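Local coordinates for quinone oxidoreductase (Escherichia coli, PDB 1QOR), which catalyses the NADPH-dependent reduction of quinones to 1,4-benzosemiquinones as a homodimer and belongs to the zinc-containing alcohol dehydrogenase family, at residues A[31-37]-A[65-71]; A[197-201]-A[224-228]; A[130-135]-A[264-269]. All blocks are in the same frame, centred on the assembly; numbering follows the deposited sequence.

From the N terminus, the chain first closes contact 1. It pairs strands 30-35 and 65-72 of the GroES-like domain, and the loop it closes carries helix 42-49. Helix 115-135 then opens contact 3, which closes only 129 residues later, once the chain has run through all six strands of the parallel Rossmann sheet. Contact 2 forms within that long excursion, between helices 197-204 and 222-227. Contact 1 is thus in series with the other two, while contact 2 is nested in contact 3, and none cross. Contacts 1 and 2 lie on opposite sides of the chain's centre, about 44 Å apart between centres. Contact 3 lies nearer the middle, at the NADPH nicotinamide.

Contact 1: A[31-37]-A[65-71]; sequences IQVENKA and AAGIVSK
Gln32 and Lys71 form a hydrogen-bonded pair at one end of this antiparallel strand pairing, which belongs to the GroES-like domain. Two classic beta bulges interrupt the register. In the first, Ser70 and Lys71 both face Gln32. Gln32 O takes a short but bent bond from Ser70 N (2.8 Å) and weak ones from Lys71 N and Ser70 OG. The hydroxyl reaches this oxygen because OG sits between its own backbone N and carbonyl carbon (chi1 59°). In the second bulge, Lys36 and Ala37 both face Ala66. Lys36 N bonds to Ala66 O at 3.0 Å, and the bond from Ala37 N to the same oxygen is weak. Between the bulges, Glu34 and Ile68 exchange a regular pair of backbone bonds.

Lys71 can be followed outward. Its CB packs on Gln32 CB at 4.0 Å. CG, CD and CE then run extended beside the end of the Gln32 side chain, which points the same way. NZ leaves the pair and forms a salt bridge with Asp25.

The face that carries Val33 and Val69 is apolar. Val69 CG2 touches Ile31 CD1 and Val33 CG2, both at 4.0 Å. Ile31 and Val69 cross at about a right angle. Val85, from strand 84-87, packs on Val33 and Val69. On the face of Gln32, Phe115 of helix 115-135 rests against Ala66 and Ile68, and it also touches Lys36.

Gly67 has no side chain, and its CA comes within 4.5 Å of Asn35 CA and 3.8 Å of Val33 CG1. A bend at chi2 (-64°) lays the aliphatic part of Lys36 over Ile68. The modelled 3.3 Å from Lys36 CE to Ile68 CD1 is doubtfully short; Lys36 CG lies 4.0 Å from the same methyl.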
# COMPACT_ATOMS: atom_id res chain seq x y z
N ILE A 31 -24.46 -6.60 27.21
CA ILE A 31 -24.74 -5.82 28.42
C ILE A 31 -25.64 -4.71 27.88
O ILE A 31 -25.64 -4.44 26.67
CB ILE A 31 -23.46 -5.17 29.03
CG1 ILE A 31 -22.78 -4.23 28.00
CG2 ILE A 31 -22.53 -6.24 29.54
CD1 ILE A 31 -21.54 -3.47 28.48
N GLN A 32 -26.46 -4.13 28.74
CA GLN A 32 -27.33 -3.04 28.34
C GLN A 32 -26.78 -1.81 29.04
O GLN A 32 -26.54 -1.85 30.25
CB GLN A 32 -28.73 -3.29 28.83
CG GLN A 32 -29.63 -2.10 28.68
CD GLN A 32 -31.07 -2.52 28.79
OE1 GLN A 32 -31.57 -3.27 27.93
NE2 GLN A 32 -31.74 -2.08 29.86
N VAL A 33 -26.66 -0.71 28.30
CA VAL A 33 -26.08 0.51 28.87
C VAL A 33 -26.98 1.71 28.76
O VAL A 33 -27.60 1.93 27.72
CB VAL A 33 -24.72 0.83 28.18
CG1 VAL A 33 -24.17 2.18 28.60
CG2 VAL A 33 -23.72 -0.29 28.46
N GLU A 34 -27.14 2.43 29.85
CA GLU A 34 -27.93 3.65 29.81
C GLU A 34 -26.86 4.68 29.43
O GLU A 34 -25.93 4.94 30.22
CB GLU A 34 -28.47 4.00 31.18
CG GLU A 34 -29.53 3.11 31.76
CD GLU A 34 -29.82 3.52 33.20
OE1 GLU A 34 -30.28 4.68 33.42
OE2 GLU A 34 -29.50 2.71 34.11
N ASN A 35 -26.98 5.24 28.22
CA ASN A 35 -25.99 6.18 27.72
C ASN A 35 -26.08 7.54 28.39
O ASN A 35 -27.16 8.07 28.57
CB ASN A 35 -26.10 6.29 26.19
CG ASN A 35 -25.65 4.99 25.46
OD1 ASN A 35 -26.08 4.73 24.34
ND2 ASN A 35 -24.79 4.20 26.09
N LYS A 36 -24.92 8.08 28.78
CA LYS A 36 -24.79 9.39 29.46
C LYS A 36 -24.20 10.41 28.50
O LYS A 36 -24.50 11.60 28.57
CB LYS A 36 -23.85 9.29 30.65
CG LYS A 36 -24.29 8.25 31.68
CD LYS A 36 -25.59 8.72 32.24
CE LYS A 36 -26.17 7.75 33.21
NZ LYS A 36 -27.50 8.31 33.62
N ALA A 37 -23.31 9.93 27.63
CA ALA A 37 -22.67 10.77 26.62
C ALA A 37 -22.48 9.90 25.36
O ALA A 37 -22.11 8.73 25.46
CB ALA A 37 -21.33 11.32 27.13
N ALA A 65 -20.31 5.29 22.68
CA ALA A 65 -21.01 5.94 23.75
C ALA A 65 -20.42 5.43 25.05
O ALA A 65 -19.67 4.44 25.06
CB ALA A 65 -22.51 5.66 23.68
N ALA A 66 -20.72 6.16 26.13
CA ALA A 66 -20.22 5.83 27.48
C ALA A 66 -21.41 5.93 28.42
O ALA A 66 -22.31 6.76 28.19
CB ALA A 66 -19.10 6.84 27.91
N GLY A 67 -21.44 5.08 29.45
CA GLY A 67 -22.54 5.16 30.39
C GLY A 67 -22.48 4.12 31.47
O GLY A 67 -21.43 3.51 31.72
N ILE A 68 -23.64 3.84 32.08
CA ILE A 68 -23.71 2.84 33.15
C ILE A 68 -24.44 1.58 32.73
O ILE A 68 -25.51 1.63 32.13
CB ILE A 68 -24.35 3.42 34.45
CG1 ILE A 68 -23.46 4.51 35.03
CG2 ILE A 68 -24.41 2.35 35.55
CD1 ILE A 68 -24.08 5.84 34.90
N VAL A 69 -23.83 0.45 33.04
CA VAL A 69 -24.43 -0.81 32.70
C VAL A 69 -25.69 -1.04 33.53
O VAL A 69 -25.63 -1.09 34.77
CB VAL A 69 -23.43 -1.92 32.92
CG1 VAL A 69 -24.07 -3.27 32.72
CG2 VAL A 69 -22.30 -1.74 31.96
N SER A 70 -26.85 -1.08 32.89
CA SER A 70 -28.09 -1.33 33.62
C SER A 70 -28.39 -2.82 33.74
O SER A 70 -28.84 -3.26 34.77
CB SER A 70 -29.26 -0.59 32.97
OG SER A 70 -29.38 -1.03 31.64
N LYS A 71 -28.09 -3.62 32.73
CA LYS A 71 -28.34 -5.06 32.82
C LYS A 71 -27.21 -5.83 32.18
O LYS A 71 -26.52 -5.29 31.31
CB LYS A 71 -29.64 -5.45 32.10
CG LYS A 71 -30.88 -4.68 32.51
CD LYS A 71 -32.05 -5.22 31.75
CE LYS A 71 -33.29 -4.43 32.03
NZ LYS A 71 -34.35 -4.92 31.10

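Contact 2: A[197-201]-A[224-228]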
# COMPACT_ATOMS: atom_id res chain seq x y z
N LEU A 197 0.42 23.40 -0.36
CA LEU A 197 0.85 22.31 0.50
C LEU A 197 2.16 21.62 0.18
O LEU A 197 2.96 21.34 1.10
CB LEU A 197 -0.26 21.25 0.57
CG LEU A 197 0.01 19.86 1.15
CD1 LEU A 197 0.44 19.93 2.59
CD2 LEU A 197 -1.28 19.06 1.05
N VAL A 198 2.35 21.28 -1.10
CA VAL A 198 3.54 20.54 -1.52
C VAL A 198 4.80 21.37 -1.39
O VAL A 198 5.79 20.90 -0.82
CB VAL A 198 3.38 19.94 -2.97
CG1 VAL A 198 4.68 19.33 -3.45
CG2 VAL A 198 2.29 18.83 -2.97
N GLU A 199 4.75 22.62 -1.88
CA GLU A 199 5.90 23.50 -1.77
C GLU A 199 6.22 23.80 -0.28
O GLU A 199 7.38 23.69 0.13
CB GLU A 199 5.69 24.77 -2.58
CG GLU A 199 5.81 24.58 -4.12
CD GLU A 199 6.98 23.63 -4.59
OE1 GLU A 199 8.13 23.80 -4.12
OE2 GLU A 199 6.75 22.71 -5.44
N ARG A 200 5.21 24.12 0.54
CA ARG A 200 5.49 24.39 1.97
C ARG A 200 6.06 23.15 2.62
O ARG A 200 6.99 23.24 3.42
CB ARG A 200 4.24 24.83 2.73
CG ARG A 200 3.80 26.27 2.50
CD ARG A 200 4.72 27.26 3.24
NE ARG A 200 4.51 27.30 4.69
CZ ARG A 200 5.50 27.30 5.59
NH1 ARG A 200 6.79 27.25 5.21
NH2 ARG A 200 5.21 27.35 6.88
N LEU A 201 5.53 21.97 2.29
CA LEU A 201 6.05 20.76 2.90
C LEU A 201 7.51 20.51 2.54
O LEU A 201 8.31 20.06 3.37
CB LEU A 201 5.16 19.52 2.62
CG LEU A 201 5.94 18.37 3.31
CD1 LEU A 201 5.24 17.87 4.51
CD2 LEU A 201 6.51 17.28 2.38
N ARG A 224 -1.84 15.66 -3.96
CA ARG A 224 -0.93 16.48 -3.16
C ARG A 224 -0.17 15.64 -2.10
O ARG A 224 1.06 15.71 -2.02
CB ARG A 224 -1.67 17.69 -2.54
CG ARG A 224 -1.95 18.76 -3.61
CD ARG A 224 -2.77 19.97 -3.14
NE ARG A 224 -4.10 19.59 -2.69
CZ ARG A 224 -4.87 20.34 -1.91
NH1 ARG A 224 -4.46 21.54 -1.50
NH2 ARG A 224 -6.01 19.85 -1.43
N SER A 225 -0.88 14.72 -1.43
CA SER A 225 -0.25 13.89 -0.43
C SER A 225 0.80 12.95 -1.01
O SER A 225 1.89 12.77 -0.41
CB SER A 225 -1.30 13.12 0.33
OG SER A 225 -2.06 14.01 1.13
N LEU A 226 0.52 12.35 -2.17
CA LEU A 226 1.50 11.45 -2.78
C LEU A 226 2.79 12.24 -3.13
O LEU A 226 3.91 11.73 -3.00
CB LEU A 226 0.91 10.77 -4.03
CG LEU A 226 -0.29 9.82 -3.75
CD1 LEU A 226 -0.77 9.22 -5.07
CD2 LEU A 226 0.08 8.70 -2.77
N ASP A 227 2.60 13.49 -3.54
CA ASP A 227 3.71 14.37 -3.85
C ASP A 227 4.54 14.80 -2.61
O ASP A 227 5.63 15.34 -2.77
CB ASP A 227 3.20 15.61 -4.59
CG ASP A 227 2.99 15.37 -6.07
OD1 ASP A 227 3.62 14.43 -6.63
OD2 ASP A 227 2.20 16.12 -6.70
N CYS A 228 4.06 14.54 -1.39
CA CYS A 228 4.82 14.91 -0.17
C CYS A 228 5.62 13.76 0.35
O CYS A 228 6.25 13.87 1.39
CB CYS A 228 3.88 15.36 0.95
SG CYS A 228 3.00 16.84 0.49
O HOH W 1 -2.20 23.16 -1.94
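Val198 points from helix 197-204 toward the last turn of helix 222-227. Its two methyls are placed differently. CG2, anti to the carbonyl carbon and beside the backbone N, leads the approach. It lies 3.5 Å from Arg224 O and 3.7 Å from Asp227 CB. CG1 stays further back and only grazes Asp227. The Val198 and Asp227 side chains meet at a slant, and the methylene of Asp227 makes the touch. Its carboxylate turns elsewhere, with OD1 in a salt bridge to Lys256.

Leu197 and Leu201 lie one helical turn apart, and both turn toward 224-228. Both hold CG anti to the backbone N (chi1 166° and 178°), but their ends reach different targets. Leu197 CD2 meets the helix at Arg224 CB, 3.9 Å away. Leu201 CD2 meets Cys228 CB at 3.6 Å. Cys228 SG lies among the three apolar side chains: it is 4.1 Å from Val198 CG2 and 4.0 Å from Leu201 CB, with Leu197 CG a little further off. The touching surface is thus mostly apolar.

Arg224 adds a water-mediated link. Its chain bends at chi3 (-62°), and a water in the guanidinium plane accepts from NH1 at 2.8 Å. The same water accepts from Leu197 N at the start of the other helix. NH2 bonds to Asp220 O.

These are neighbouring helices of the Rossmann fold. Helix 197-204 lies on the beta-alpha-beta crossover from strand 188-191 to strand 210-215, and helix 222-227 on the next, to strand 233-237. Leu197 also packs on Ile190 and Thr171, and Leu201 on Ile169. On the second helix, Ser225 and Leu226 rest against Met235 of strand 233-237.

Contact 3: A[130-135]-A[264-269]; sequences YLLRKT and PSLQGY. With NDP (NADPH dihydro-nicotinamide-adenine-dinucleotide phosphate), chain D.
Tyr130 and Tyr269 form an offset stack beside the nicotinamide end of NADPH, where helix 115-135 meets the chain just beyond the last strand of the Rossmann sheet. The ring planes are 13° apart and the centroids 4.3 Å. Tyr130 CD1 sits over the centre of the Tyr269 ring, and Tyr269 CB lies over the face of Tyr130 in a CH-pi contact.

The torsions set this up. Tyr130 holds CG between its backbone N and carbonyl carbon (chi1 84°), which carries the ring across to segment 264-269. In Tyr269, CG is anti to the carbonyl carbon (chi1 -77°), and the ring lies against the face of Tyr130. Leu131 CG lies over the opposite face, toward the rim of the ring. Leu266 CD2 and Pro264 CB pack against the same ring at 4.0 Å from CE2 and 3.9 Å from CE1. Lys134 CB touches Tyr269 CE2 at 3.8 Å, but its amino end leads away.

Residues 131-135 form a wider pi-type turn, where Tyr130 O accepts from Lys134 N and Thr135 N. Thr135 O bonds to Tyr260 of the second subunit, so the dimer interface adjoins the site.

Both segments grip the cofactor carboxamide. Pro264 O accepts from N7N of NADPH at 2.9 Å. Tyr130 OH donates to O7N of the same carboxamide at 2.6 Å, with O7N near the Tyr130 ring plane.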
# COMPACT_ATOMS: atom_id res chain seq x y z
N TYR A 130 -3.67 3.12 16.97
CA TYR A 130 -3.17 2.14 15.99
C TYR A 130 -2.46 2.85 14.83
O TYR A 130 -1.44 2.37 14.33
CB TYR A 130 -4.25 1.14 15.50
CG TYR A 130 -5.12 1.64 14.36
CD1 TYR A 130 -4.63 1.73 13.06
CD2 TYR A 130 -6.45 1.98 14.59
CE1 TYR A 130 -5.49 2.16 12.00
CE2 TYR A 130 -7.28 2.41 13.56
CZ TYR A 130 -6.81 2.50 12.26
OH TYR A 130 -7.69 2.92 11.25
N LEU A 131 -2.96 4.00 14.43
CA LEU A 131 -2.30 4.75 13.37
C LEU A 131 -0.81 5.10 13.63
O LEU A 131 0.03 4.85 12.79
CB LEU A 131 -3.06 6.04 13.12
CG LEU A 131 -4.37 5.98 12.33
CD1 LEU A 131 -4.93 7.39 12.21
CD2 LEU A 131 -4.12 5.37 10.96
N LEU A 132 -0.49 5.61 14.82
CA LEU A 132 0.87 6.06 15.17
C LEU A 132 1.79 5.01 15.77
O LEU A 132 3.02 5.21 15.87
CB LEU A 132 0.79 7.23 16.16
CG LEU A 132 -0.03 8.45 15.73
CD1 LEU A 132 0.17 9.60 16.70
CD2 LEU A 132 0.41 8.89 14.37
N ARG A 133 1.18 3.92 16.23
CA ARG A 133 1.92 2.85 16.84
C ARG A 133 1.89 1.54 16.07
O ARG A 133 2.81 0.76 16.19
CB ARG A 133 1.40 2.62 18.26
CG ARG A 133 1.15 3.93 19.11
CD ARG A 133 2.42 4.38 19.80
NE ARG A 133 3.33 4.93 18.82
CZ ARG A 133 4.66 4.78 18.81
NH1 ARG A 133 5.29 4.10 19.78
NH2 ARG A 133 5.33 5.25 17.76
N LYS A 134 0.87 1.28 15.26
CA LYS A 134 0.80 -0.01 14.56
C LYS A 134 0.91 0.06 13.05
O LYS A 134 1.66 -0.68 12.44
CB LYS A 134 -0.52 -0.73 14.89
CG LYS A 134 -0.86 -0.87 16.36
CD LYS A 134 0.20 -1.61 17.11
CE LYS A 134 -0.38 -2.24 18.39
NZ LYS A 134 0.71 -2.61 19.36
N THR A 135 0.10 0.90 12.42
CA THR A 135 0.12 1.02 10.96
C THR A 135 1.53 1.39 10.47
O THR A 135 2.02 0.91 9.43
CB THR A 135 -0.91 2.04 10.51
OG1 THR A 135 -2.20 1.63 10.98
CG2 THR A 135 -0.90 2.22 8.99
N PRO A 264 -6.79 1.61 6.13
CA PRO A 264 -7.22 0.93 7.36
C PRO A 264 -8.54 1.39 7.99
O PRO A 264 -9.08 2.47 7.68
CB PRO A 264 -6.05 1.21 8.30
CG PRO A 264 -5.76 2.66 7.97
CD PRO A 264 -5.89 2.74 6.45
N SER A 265 -9.05 0.55 8.88
CA SER A 265 -10.26 0.84 9.62
C SER A 265 -9.99 0.28 11.02
O SER A 265 -9.06 -0.52 11.21
CB SER A 265 -11.51 0.21 8.98
OG SER A 265 -11.52 -1.18 9.22
N LEU A 266 -10.75 0.76 11.99
CA LEU A 266 -10.63 0.30 13.37
C LEU A 266 -10.81 -1.21 13.49
O LEU A 266 -10.11 -1.86 14.31
CB LEU A 266 -11.69 0.99 14.23
CG LEU A 266 -11.23 1.74 15.48
CD1 LEU A 266 -12.37 1.74 16.47
CD2 LEU A 266 -10.03 1.09 16.10
N GLN A 267 -11.78 -1.75 12.74
CA GLN A 267 -12.05 -3.19 12.77
C GLN A 267 -10.84 -4.01 12.34
O GLN A 267 -10.71 -5.15 12.77
CB GLN A 267 -13.17 -3.58 11.83
CG GLN A 267 -14.39 -2.76 11.94
CD GLN A 267 -14.28 -1.51 11.11
OE1 GLN A 267 -14.19 -0.38 11.65
NE2 GLN A 267 -14.27 -1.69 9.77
N GLY A 268 -10.01 -3.48 11.43
CA GLY A 268 -8.85 -4.23 11.01
C GLY A 268 -7.74 -4.31 12.05
O GLY A 268 -6.84 -5.16 11.93
N TYR A 269 -7.79 -3.47 13.08
CA TYR A 269 -6.73 -3.41 14.09
C TYR A 269 -7.13 -3.75 15.53
O TYR A 269 -6.31 -4.28 16.28
CB TYR A 269 -6.09 -2.02 14.06
CG TYR A 269 -5.11 -1.79 12.92
CD1 TYR A 269 -5.57 -1.45 11.62
CD2 TYR A 269 -3.75 -1.92 13.13
CE1 TYR A 269 -4.67 -1.25 10.58
CE2 TYR A 269 -2.84 -1.73 12.09
CZ TYR A 269 -3.29 -1.40 10.83
OH TYR A 269 -2.36 -1.29 9.85
PA NDP D . -13.33 15.81 12.07
O1A NDP D . -13.82 16.34 13.37
O2A NDP D . -11.86 15.73 11.85
O5B NDP D . -14.03 16.51 10.89
C5B NDP D . -13.60 16.39 9.56
C4B NDP D . -12.67 17.52 9.24
O4B NDP D . -12.12 17.11 7.99
C3B NDP D . -13.29 18.90 8.98
O3B NDP D . -13.48 19.59 10.24
C2B NDP D . -12.35 19.49 7.94
O2B NDP D . -11.35 20.24 8.61
C1B NDP D . -11.75 18.22 7.19
N9A NDP D . -12.28 18.31 5.82
C8A NDP D . -11.60 18.52 4.69
N7A NDP D . -12.44 18.58 3.66
C5A NDP D . -13.63 18.41 4.19
C6A NDP D . -14.83 18.43 3.48
N6A NDP D . -14.90 18.62 2.17
N1A NDP D . -15.93 18.25 4.22
C2A NDP D . -15.90 18.05 5.56
N3A NDP D . -14.74 18.04 6.23
C4A NDP D . -13.58 18.23 5.54
O3 NDP D . -13.87 14.31 12.09
PN NDP D . -13.53 12.99 12.89
O1N NDP D . -12.46 13.22 13.93
O2N NDP D . -14.83 12.35 13.31
O5D NDP D . -12.91 12.11 11.65
C5D NDP D . -11.80 12.49 10.85
C4D NDP D . -11.63 11.57 9.69
O4D NDP D . -11.15 10.28 10.14
C3D NDP D . -12.92 11.31 8.92
O3D NDP D . -12.66 11.29 7.52
C2D NDP D . -13.31 9.91 9.44
O2D NDP D . -14.16 9.23 8.55
C1D NDP D . -11.99 9.20 9.57
N1N NDP D . -11.78 8.13 10.58
C2N NDP D . -11.20 6.95 10.20
C3N NDP D . -11.00 5.97 11.15
C7N NDP D . -10.32 4.66 10.79
O7N NDP D . -10.10 3.80 11.65
N7N NDP D . -9.99 4.54 9.53
C4N NDP D . -11.37 6.16 12.47
C5N NDP D . -11.97 7.37 12.85
C6N NDP D . -12.18 8.35 11.88
P2B NDP D . -10.61 21.53 7.88
O1X NDP D . -9.48 21.87 8.78
O2X NDP D . -10.17 21.05 6.56
O3X NDP D . -11.68 22.55 7.80